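Local coordinates for protein alpha-fucosidase GH29 (Fusarium graminearum, PDB 4PSR) that hydrolyses alpha-L-fucosides as a family GH29 retaining-type TIM-barrel glycosidase, probably releasing alpha-1,6-linked fucose from the core N-acetylglucosamine of glycoproteins, at residues I109-A117 / I356-L366; G129-N138 / L206-H217. One frame throughout, in Å; residues are numbered along the deposited sequence.

Contact 1: I109-A117 / I356-L366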
loop_
_atom_site.group_PDB
_atom_site.type_symbol
_atom_site.label_atom_id
_atom_site.label_comp_id
_atom_site.label_asym_id
_atom_site.label_seq_id
_atom_site.Cartn_x
_atom_site.Cartn_y
_atom_site.Cartn_z
ATOM N N ILE A 109 8.150 5.519 17.839
ATOM C CA ILE A 109 8.925 4.684 16.922
ATOM C C ILE A 109 9.205 3.280 17.485
ATOM O O ILE A 109 9.219 2.344 16.736
ATOM C CB ILE A 109 10.184 5.401 16.424
ATOM C CG1 ILE A 109 9.788 6.655 15.623
ATOM C CG2 ILE A 109 11.038 4.496 15.539
ATOM C CD1 ILE A 109 8.791 6.441 14.430
ATOM N N LYS A 110 9.395 3.154 18.792
ATOM C CA LYS A 110 9.550 1.833 19.387
ATOM C C LYS A 110 8.283 0.987 19.204
ATOM O O LYS A 110 8.372 -0.211 18.930
ATOM C CB LYS A 110 9.909 1.919 20.883
ATOM C CG LYS A 110 11.279 2.504 21.191
ATOM C CD LYS A 110 12.393 1.685 20.622
ATOM C CE LYS A 110 13.747 2.200 21.084
ATOM N NZ LYS A 110 14.835 1.421 20.449
ATOM N N ILE A 111 7.107 1.602 19.358
ATOM C CA ILE A 111 5.834 0.933 19.124
ATOM C C ILE A 111 5.703 0.510 17.648
ATOM O O ILE A 111 5.292 -0.594 17.326
ATOM C CB ILE A 111 4.648 1.833 19.575
ATOM C CG1 ILE A 111 4.662 1.997 21.099
ATOM C CG2 ILE A 111 3.326 1.272 19.099
ATOM C CD1 ILE A 111 3.912 3.208 21.601
ATOM N N VAL A 112 6.074 1.413 16.744
ATOM C CA VAL A 112 6.033 1.087 15.324
ATOM C C VAL A 112 6.981 -0.098 15.001
ATOM O O VAL A 112 6.622 -1.023 14.287
ATOM C CB VAL A 112 6.328 2.338 14.474
ATOM C CG1 VAL A 112 6.518 1.974 13.024
ATOM C CG2 VAL A 112 5.175 3.360 14.616
ATOM N N LYS A 113 8.193 -0.060 15.544
ATOM C CA LYS A 113 9.127 -1.163 15.362
ATOM C C LYS A 113 8.524 -2.462 15.897
ATOM O O LYS A 113 8.580 -3.519 15.255
ATOM C CB LYS A 113 10.443 -0.868 16.078
ATOM C CG LYS A 113 11.470 -1.963 15.938
ATOM C CD LYS A 113 11.891 -2.185 14.488
ATOM C CE LYS A 113 13.046 -3.170 14.368
ATOM N NZ LYS A 113 13.460 -3.356 12.953
ATOM N N GLY A 114 7.918 -2.365 17.070
ATOM C CA GLY A 114 7.292 -3.509 17.712
ATOM C C GLY A 114 6.110 -4.100 16.951
ATOM O O GLY A 114 5.791 -5.275 17.087
ATOM N N SER A 115 5.514 -3.303 16.058
ATOM C CA SER A 115 4.401 -3.774 15.216
ATOM C C SER A 115 4.829 -4.707 14.078
ATOM O O SER A 115 3.978 -5.317 13.430
ATOM C CB SER A 115 3.601 -2.603 14.609
ATOM O OG SER A 115 4.261 -1.991 13.506
ATOM N N GLY A 116 6.132 -4.769 13.800
ATOM C CA GLY A 116 6.661 -5.550 12.707
ATOM C C GLY A 116 6.837 -4.763 11.403
ATOM O O GLY A 116 7.147 -5.343 10.378
ATOM N N ALA A 117 6.646 -3.449 11.439
ATOM C CA ALA A 117 6.831 -2.600 10.259
ATOM C C ALA A 117 8.288 -2.715 9.783
ATOM O O ALA A 117 9.206 -2.642 10.601
ATOM C CB ALA A 117 6.545 -1.186 10.641
ATOM N N ILE A 356 -2.184 1.952 19.930
ATOM C CA ILE A 356 -1.051 1.182 20.449
ATOM C C ILE A 356 -1.413 -0.307 20.545
ATOM O O ILE A 356 -0.643 -1.185 20.132
ATOM C CB ILE A 356 -0.570 1.748 21.809
ATOM C CG1 ILE A 356 -0.051 3.176 21.617
ATOM C CG2 ILE A 356 0.511 0.853 22.411
ATOM C CD1 ILE A 356 0.349 3.884 22.903
ATOM N N LYS A 357 -2.585 -0.599 21.093
ATOM C CA LYS A 357 -3.016 -1.997 21.202
ATOM C C LYS A 357 -3.114 -2.698 19.835
ATOM O O LYS A 357 -2.675 -3.835 19.685
ATOM C CB LYS A 357 -4.336 -2.077 21.962
ATOM C CG LYS A 357 -5.068 -3.410 21.885
ATOM C CD LYS A 357 -4.344 -4.561 22.581
ATOM C CE LYS A 357 -5.317 -5.705 22.889
ATOM N NZ LYS A 357 -6.406 -5.829 21.859
ATOM N N VAL A 358 -3.681 -2.027 18.836
ATOM C CA VAL A 358 -3.721 -2.606 17.502
ATOM C C VAL A 358 -2.304 -2.878 16.981
ATOM O O VAL A 358 -2.043 -3.953 16.455
ATOM C CB VAL A 358 -4.510 -1.687 16.544
ATOM C CG1 VAL A 358 -4.377 -2.146 15.120
ATOM C CG2 VAL A 358 -5.986 -1.669 16.970
ATOM N N LEU A 359 -1.397 -1.910 17.111
ATOM C CA LEU A 359 -0.042 -2.102 16.619
ATOM C C LEU A 359 0.647 -3.247 17.361
ATOM O O LEU A 359 1.326 -4.052 16.750
ATOM C CB LEU A 359 0.787 -0.817 16.789
ATOM C CG LEU A 359 0.366 0.295 15.833
ATOM C CD1 LEU A 359 0.947 1.607 16.273
ATOM C CD2 LEU A 359 0.813 -0.010 14.436
ATOM N N ASN A 360 0.471 -3.315 18.691
ATOM C CA ASN A 360 1.034 -4.415 19.483
ATOM C C ASN A 360 0.522 -5.776 18.983
ATOM O O ASN A 360 1.290 -6.749 18.843
ATOM C CB ASN A 360 0.645 -4.281 20.950
ATOM C CG ASN A 360 1.300 -3.132 21.680
ATOM O OD1 ASN A 360 2.270 -2.513 21.245
ATOM N ND2 ASN A 360 0.759 -2.851 22.846
ATOM N N ASP A 361 -0.772 -5.853 18.691
ATOM C CA ASP A 361 -1.394 -7.089 18.219
ATOM C C ASP A 361 -0.907 -7.499 16.822
ATOM O O ASP A 361 -0.691 -8.674 16.546
ATOM C CB ASP A 361 -2.929 -6.986 18.157
ATOM C CG ASP A 361 -3.594 -6.951 19.522
ATOM O OD1 ASP A 361 -2.925 -7.310 20.516
ATOM O OD2 ASP A 361 -4.795 -6.579 19.580
ATOM N N ILE A 362 -0.760 -6.534 15.907
ATOM C CA ILE A 362 -0.145 -6.859 14.612
ATOM C C ILE A 362 1.274 -7.408 14.814
ATOM O O ILE A 362 1.668 -8.374 14.167
ATOM C CB ILE A 362 -0.143 -5.610 13.673
ATOM C CG1 ILE A 362 -1.573 -5.185 13.348
ATOM C CG2 ILE A 362 0.652 -5.915 12.406
ATOM C CD1 ILE A 362 -1.611 -3.772 12.742
ATOM N N GLY A 363 2.028 -6.769 15.691
ATOM C CA GLY A 363 3.388 -7.210 15.981
ATOM C C GLY A 363 3.470 -8.608 16.571
ATOM O O GLY A 363 4.373 -9.359 16.245
ATOM N N ASP A 364 2.530 -8.955 17.441
ATOM C CA ASP A 364 2.470 -10.307 17.988
ATOM C C ASP A 364 2.259 -11.293 16.853
ATOM O O ASP A 364 2.920 -12.342 16.784
ATOM C CB ASP A 364 1.322 -10.425 18.988
ATOM C CG ASP A 364 1.634 -9.793 20.344
ATOM O OD1 ASP A 364 2.770 -9.338 20.569
ATOM O OD2 ASP A 364 0.724 -9.765 21.198
ATOM N N PHE A 365 1.340 -10.974 15.941
ATOM C CA PHE A 365 1.103 -11.854 14.793
ATOM C C PHE A 365 2.339 -12.034 13.922
ATOM O O PHE A 365 2.727 -13.151 13.604
ATOM C CB PHE A 365 -0.061 -11.342 13.911
ATOM C CG PHE A 365 -0.310 -12.227 12.727
ATOM C CD1 PHE A 365 -1.055 -13.395 12.877
ATOM C CD2 PHE A 365 0.243 -11.961 11.497
ATOM C CE1 PHE A 365 -1.264 -14.258 11.836
ATOM C CE2 PHE A 365 0.043 -12.845 10.440
ATOM C CZ PHE A 365 -0.708 -13.998 10.610
ATOM N N LEU A 366 2.985 -10.932 13.560
ATOM C CA LEU A 366 4.151 -10.989 12.673
ATOM C C LEU A 366 5.414 -11.606 13.319
ATOM O O LEU A 366 6.195 -12.243 12.641
ATOM C CB LEU A 366 4.439 -9.605 12.070
ATOM C CG LEU A 366 3.406 -9.100 11.049
ATOM C CD1 LEU A 366 3.657 -7.641 10.637
ATOM C CD2 LEU A 366 3.387 -10.035 9.831
HETATM O O HOH W 1 4.123 -2.613 19.087
HETATM O O HOH W 2 6.650 -7.938 15.263
#

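Contact 2: G129-N138 / L206-H217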
loop_
_atom_site.group_PDB
_atom_site.type_symbol
_atom_site.label_atom_id
_atom_site.label_comp_id
_atom_site.label_asym_id
_atom_site.label_seq_id
_atom_site.Cartn_x
_atom_site.Cartn_y
_atom_site.Cartn_z
ATOM N N GLY A 129 -0.112 22.779 2.575
ATOM C CA GLY A 129 0.953 23.740 2.344
ATOM C C GLY A 129 2.044 23.890 3.402
ATOM O O GLY A 129 2.900 24.796 3.286
ATOM N N PHE A 130 2.004 23.035 4.418
ATOM C CA PHE A 130 2.913 23.112 5.584
ATOM C C PHE A 130 3.944 21.992 5.440
ATOM O O PHE A 130 3.602 20.809 5.543
ATOM C CB PHE A 130 2.061 22.936 6.849
ATOM C CG PHE A 130 2.797 23.166 8.167
ATOM C CD1 PHE A 130 3.375 24.401 8.443
ATOM C CD2 PHE A 130 2.855 22.184 9.149
ATOM C CE1 PHE A 130 4.023 24.644 9.663
ATOM C CE2 PHE A 130 3.483 22.440 10.374
ATOM C CZ PHE A 130 4.054 23.661 10.629
ATOM N N SER A 131 5.190 22.377 5.168
ATOM C CA SER A 131 6.287 21.412 5.022
ATOM C C SER A 131 6.849 21.114 6.396
ATOM O O SER A 131 7.224 22.046 7.070
ATOM C CB SER A 131 7.408 21.983 4.168
ATOM O OG SER A 131 6.948 22.368 2.877
ATOM N N MET A 132 6.932 19.855 6.826
ATOM C CA MET A 132 7.291 19.570 8.219
ATOM C C MET A 132 8.775 19.277 8.445
ATOM O O MET A 132 9.154 18.787 9.534
ATOM C CB MET A 132 6.365 18.527 8.806
ATOM C CG MET A 132 5.016 19.190 9.137
ATOM S SD MET A 132 3.825 18.072 9.908
ATOM C CE MET A 132 3.226 17.191 8.443
ATOM N N TRP A 133 9.614 19.645 7.487
ATOM C CA TRP A 133 11.080 19.661 7.672
ATOM C C TRP A 133 11.547 21.133 7.730
ATOM O O TRP A 133 10.764 22.065 7.508
ATOM C CB TRP A 133 11.807 18.873 6.572
ATOM C CG TRP A 133 11.627 19.439 5.200
ATOM C CD1 TRP A 133 12.503 20.252 4.541
ATOM C CD2 TRP A 133 10.508 19.244 4.307
ATOM N NE1 TRP A 133 12.000 20.585 3.310
ATOM C CE2 TRP A 133 10.771 19.999 3.149
ATOM C CE3 TRP A 133 9.292 18.537 4.396
ATOM C CZ2 TRP A 133 9.892 20.043 2.066
ATOM C CZ3 TRP A 133 8.403 18.600 3.328
ATOM C CH2 TRP A 133 8.716 19.341 2.172
ATOM N N ASP A 134 12.822 21.342 8.048
ATOM C CA ASP A 134 13.424 22.670 8.059
ATOM C C ASP A 134 13.617 23.094 6.619
ATOM O O ASP A 134 14.598 22.706 5.984
ATOM C CB ASP A 134 14.781 22.598 8.764
ATOM C CG ASP A 134 15.344 23.958 9.064
ATOM O OD1 ASP A 134 14.790 24.952 8.565
ATOM O OD2 ASP A 134 16.337 24.023 9.812
ATOM N N SER A 135 12.681 23.868 6.082
ATOM C CA SER A 135 12.634 24.178 4.653
ATOM C C SER A 135 13.046 25.615 4.357
ATOM O O SER A 135 12.549 26.559 4.995
ATOM C CB SER A 135 11.217 23.937 4.132
ATOM O OG SER A 135 11.081 24.332 2.785
ATOM N N LYS A 136 13.976 25.772 3.422
ATOM C CA LYS A 136 14.333 27.091 2.885
ATOM C C LYS A 136 13.332 27.507 1.815
ATOM O O LYS A 136 13.002 28.682 1.701
ATOM C CB LYS A 136 15.761 27.102 2.337
ATOM C CG LYS A 136 16.795 26.792 3.423
ATOM C CD LYS A 136 18.213 26.639 2.895
ATOM C CE LYS A 136 19.137 26.079 3.978
ATOM N NZ LYS A 136 18.672 24.761 4.510
ATOM N N VAL A 137 12.826 26.549 1.038
ATOM C CA VAL A 137 11.926 26.926 -0.053
ATOM C C VAL A 137 10.507 27.216 0.417
ATOM O O VAL A 137 9.745 27.885 -0.297
ATOM C CB VAL A 137 11.885 25.884 -1.220
ATOM C CG1 VAL A 137 13.287 25.658 -1.804
ATOM C CG2 VAL A 137 11.281 24.582 -0.806
ATOM N N ASN A 138 10.148 26.751 1.619
ATOM C CA ASN A 138 8.819 27.008 2.173
ATOM C C ASN A 138 8.925 27.415 3.638
ATOM O O ASN A 138 9.199 26.584 4.504
ATOM C CB ASN A 138 7.911 25.778 2.023
ATOM C CG ASN A 138 6.535 26.016 2.586
ATOM O OD1 ASN A 138 6.127 27.174 2.789
ATOM N ND2 ASN A 138 5.799 24.951 2.830
ATOM N N LEU A 206 7.829 24.889 -7.221
ATOM C CA LEU A 206 7.814 24.641 -5.786
ATOM C C LEU A 206 7.508 23.173 -5.505
ATOM O O LEU A 206 8.071 22.598 -4.546
ATOM C CB LEU A 206 6.820 25.582 -5.094
ATOM C CG LEU A 206 6.721 25.459 -3.577
ATOM C CD1 LEU A 206 8.053 25.813 -2.911
ATOM C CD2 LEU A 206 5.624 26.364 -3.034
ATOM N N TRP A 207 6.675 22.529 -6.318
ATOM C CA TRP A 207 6.382 21.098 -6.120
ATOM C C TRP A 207 7.669 20.296 -6.181
ATOM O O TRP A 207 7.951 19.444 -5.320
ATOM C CB TRP A 207 5.390 20.620 -7.186
ATOM C CG TRP A 207 5.070 19.143 -7.102
ATOM C CD1 TRP A 207 4.067 18.556 -6.383
ATOM C CD2 TRP A 207 5.761 18.090 -7.779
ATOM N NE1 TRP A 207 4.114 17.180 -6.557
ATOM C CE2 TRP A 207 5.147 16.864 -7.389
ATOM C CE3 TRP A 207 6.850 18.052 -8.654
ATOM C CZ2 TRP A 207 5.568 15.626 -7.891
ATOM C CZ3 TRP A 207 7.277 16.825 -9.136
ATOM C CH2 TRP A 207 6.634 15.618 -8.746
ATOM N N PHE A 208 8.465 20.573 -7.208
ATOM C CA PHE A 208 9.759 19.942 -7.386
ATOM C C PHE A 208 10.757 20.340 -6.295
ATOM O O PHE A 208 11.424 19.471 -5.705
ATOM C CB PHE A 208 10.370 20.255 -8.763
ATOM C CG PHE A 208 11.795 19.820 -8.883
ATOM C CD1 PHE A 208 12.108 18.529 -9.258
ATOM C CD2 PHE A 208 12.831 20.679 -8.586
ATOM C CE1 PHE A 208 13.432 18.106 -9.340
ATOM C CE2 PHE A 208 14.137 20.253 -8.668
ATOM C CZ PHE A 208 14.431 18.960 -9.047
ATOM N N ASP A 209 10.834 21.635 -5.996
ATOM C CA ASP A 209 11.824 22.117 -5.029
ATOM C C ASP A 209 11.560 21.513 -3.642
ATOM O O ASP A 209 12.490 21.212 -2.897
ATOM C CB ASP A 209 11.817 23.640 -4.925
ATOM C CG ASP A 209 12.399 24.328 -6.156
ATOM O OD1 ASP A 209 13.085 23.668 -6.948
ATOM O OD2 ASP A 209 12.186 25.549 -6.277
ATOM N N LYS A 210 10.288 21.348 -3.275
ATOM C CA LYS A 210 9.936 20.706 -2.010
ATOM C C LYS A 210 10.443 19.260 -1.976
ATOM O O LYS A 210 11.078 18.809 -0.990
ATOM C CB LYS A 210 8.428 20.767 -1.781
ATOM C CG LYS A 210 7.924 22.114 -1.308
ATOM C CD LYS A 210 6.399 22.197 -1.385
ATOM C CE LYS A 210 5.856 23.424 -0.673
ATOM N NZ LYS A 210 4.368 23.367 -0.665
ATOM N N HIS A 211 10.144 18.486 -3.023
ATOM C CA HIS A 211 10.670 17.126 -3.108
ATOM C C HIS A 211 12.192 17.072 -3.022
ATOM O O HIS A 211 12.745 16.274 -2.273
ATOM C CB HIS A 211 10.305 16.469 -4.434
ATOM C CG HIS A 211 9.015 15.725 -4.455
ATOM N ND1 HIS A 211 8.629 14.884 -3.432
ATOM C CD2 HIS A 211 8.062 15.630 -5.413
ATOM C CE1 HIS A 211 7.495 14.295 -3.766
ATOM N NE2 HIS A 211 7.128 14.728 -4.965
ATOM N N ARG A 212 12.860 17.911 -3.798
ATOM C CA ARG A 212 14.317 17.917 -3.865
ATOM C C ARG A 212 14.950 18.210 -2.502
ATOM O O ARG A 212 15.887 17.528 -2.070
ATOM C CB ARG A 212 14.788 18.946 -4.898
ATOM C CG ARG A 212 16.274 19.265 -4.798
ATOM C CD ARG A 212 16.821 19.937 -6.043
ATOM N NE ARG A 212 16.132 21.193 -6.289
ATOM C CZ ARG A 212 16.471 22.075 -7.220
ATOM N NH1 ARG A 212 15.760 23.183 -7.353
ATOM N NH2 ARG A 212 17.503 21.846 -8.018
ATOM N N GLU A 213 14.433 19.229 -1.834
ATOM C CA GLU A 213 14.965 19.674 -0.544
ATOM C C GLU A 213 14.722 18.577 0.487
ATOM O O GLU A 213 15.622 18.198 1.252
ATOM C CB GLU A 213 14.294 20.971 -0.116
ATOM C CG GLU A 213 14.899 21.634 1.126
ATOM C CD GLU A 213 14.132 22.881 1.462
ATOM O OE1 GLU A 213 12.927 22.735 1.767
ATOM O OE2 GLU A 213 14.661 24.021 1.305
ATOM N N MET A 214 13.502 18.034 0.519
ATOM C CA MET A 214 13.172 16.997 1.486
ATOM C C MET A 214 14.042 15.770 1.256
ATOM O O MET A 214 14.568 15.173 2.205
ATOM C CB MET A 214 11.667 16.628 1.401
ATOM C CG MET A 214 11.245 15.406 2.264
ATOM S SD MET A 214 11.630 13.811 1.512
ATOM C CE MET A 214 10.486 13.828 0.127
ATOM N N LEU A 215 14.235 15.367 0.010
ATOM C CA LEU A 215 14.875 14.069 -0.205
ATOM C C LEU A 215 16.395 14.148 0.004
ATOM O O LEU A 215 17.003 13.169 0.451
ATOM C CB LEU A 215 14.470 13.463 -1.549
ATOM C CG LEU A 215 15.043 14.017 -2.862
ATOM C CD1 LEU A 215 16.420 13.409 -3.163
ATOM C CD2 LEU A 215 14.088 13.785 -4.034
ATOM N N ASP A 216 16.989 15.305 -0.272
ATOM C CA ASP A 216 18.389 15.512 0.068
ATOM C C ASP A 216 18.579 15.611 1.587
ATOM O O ASP A 216 19.636 15.244 2.112
ATOM C CB ASP A 216 18.948 16.771 -0.617
ATOM C CG ASP A 216 19.215 16.596 -2.119
ATOM O OD1 ASP A 216 19.456 15.462 -2.597
ATOM O OD2 ASP A 216 19.232 17.634 -2.802
ATOM N N HIS A 217 17.548 16.062 2.296
ATOM C CA HIS A 217 17.605 16.269 3.755
ATOM C C HIS A 217 17.536 14.966 4.541
ATOM O O HIS A 217 18.226 14.813 5.543
ATOM C CB HIS A 217 16.427 17.179 4.147
ATOM C CG HIS A 217 16.451 17.704 5.551
ATOM N ND1 HIS A 217 17.509 18.422 6.070
ATOM C CD2 HIS A 217 15.478 17.734 6.491
ATOM C CE1 HIS A 217 17.201 18.825 7.292
ATOM N NE2 HIS A 217 15.975 18.416 7.574
HETATM O O HOH W 3 3.299 25.675 0.579
#

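Contact 1: I109-A117 / I356-L366
Two neighbouring helices of the TIM-barrel shell meet where S115, in the chain leaving helix 105-114, lies against G363 of helix 353-369. The CA atoms of S115 and G363 are 3.7 Å apart, against 7.0 Å between those of I111 and I356, so the chains converge along the contact. The short helical axes stay 8.7 Å apart at their closest and run at 36° to each other. G363 has no side chain, and its CA lies directly on two carbonyls: the C-H...O contact from G363 CA to G114 O, 3.3 Å, has an angle at H of 145°, and S115 O receives a second, more bent one. A Schellman motif ends the first helix, with G116, also lacking a side chain, at positive phi and bonds back into the last turn; L366 CD1 packs close by. S115 keeps its hydroxyl within its own segment, OG donating to V112 O at 2.7 Å, in the carbonyl plane and on a lone pair. With chi1 at 77°, OG sits between the backbone N and carbonyl carbon, turned back to that acceptor, while S115 CB rests on L359 O at 3.4 Å. In the barrel, helix 105-114 precedes the second strand and helix 353-369 follows the eighth; F29 of the first strand, 29-33, touches the side chains of S115, I362 and L366. Toward the other end the packing is aliphatic. I111 crosses both partners at about a right angle, placing CG2 3.7 Å from L359 CD1 and CD1 3.9 Å from I356 CD1. At the margin one water donates to I111 O and N360 OD1, and another bridges G363 O to G114 O, the latter bond weak.

Contact 2: G129-N138 / L206-H217
W133, S135 and V137 run beside helix 206-217 in an irregular loop, their CA atoms nearest those of M214, E213 and K210 in turn, with 6.8 Å between the CA atoms of V137 and K210. The side chain of E213 reaches across this gap, CG anti to the backbone N (chi1 -172°) and the chain extended beyond it, and its carboxylate receives four hydrogen bonds from the loop. E213 OE1 takes W133 NE1 at 2.8 Å, on the anti side and 26° out of the carboxylate plane, and S135 OG at 2.6 Å on its syn lone pair. E213 OE2 accepts V137 N at 3.1 Å, also syn, while K136 N, at 2.8 Å, approaches from above the plane. S135 OG doubles as acceptor for N138 N, an ST motif that ties the hydroxyl to the turn. The W133 indole lies between two carbons: M214 CB stands over the centre of its six-membered ring, 3.8 Å from the centroid and 9° off the normal, a CH-pi contact, and S131 CB covers the opposite face nearer the rim. Beyond the carboxylate, V137 wedges its methyls among L206, D209 and K210, CG2 lying 4.0 Å from L206 CD1. K210 extends past N138 to E125, its salt-bridge partner at the end of strand 119-125, and a water joins its NZ to G129 O. N138 ND2 holds both G129 O and S131 OG, with each acceptor close to its amide plane; S131 OG is further bonded to E125. Four donors on two oxygens, two of them backbone amides, fix the carboxylate's rotation and probably stabilise E213 as the anion, so one helix residue gathers donors from W133 to V137 and helps to fix that part of the loop.

Both contacts belong to the catalytic TIM-barrel part of the chain, yet they occupy different regions of it: their centres are about 30 Å apart, their nearest atoms about 13 Å apart, and they do not touch. Along the sequence the order is 109-117, 129-138, 206-217, 356-366, so contact 2 falls entirely between the two halves of contact 1. Strand 119-125, second in the barrel, separates 109-117 from 129-138. Contact 1 joins shell helices that flank the first strand, bringing the eighth strand's helix beside an early one as the barrel closes; contact 2 fastens the loop that follows strand 119-125 to helix 200-218, which precedes the fourth strand.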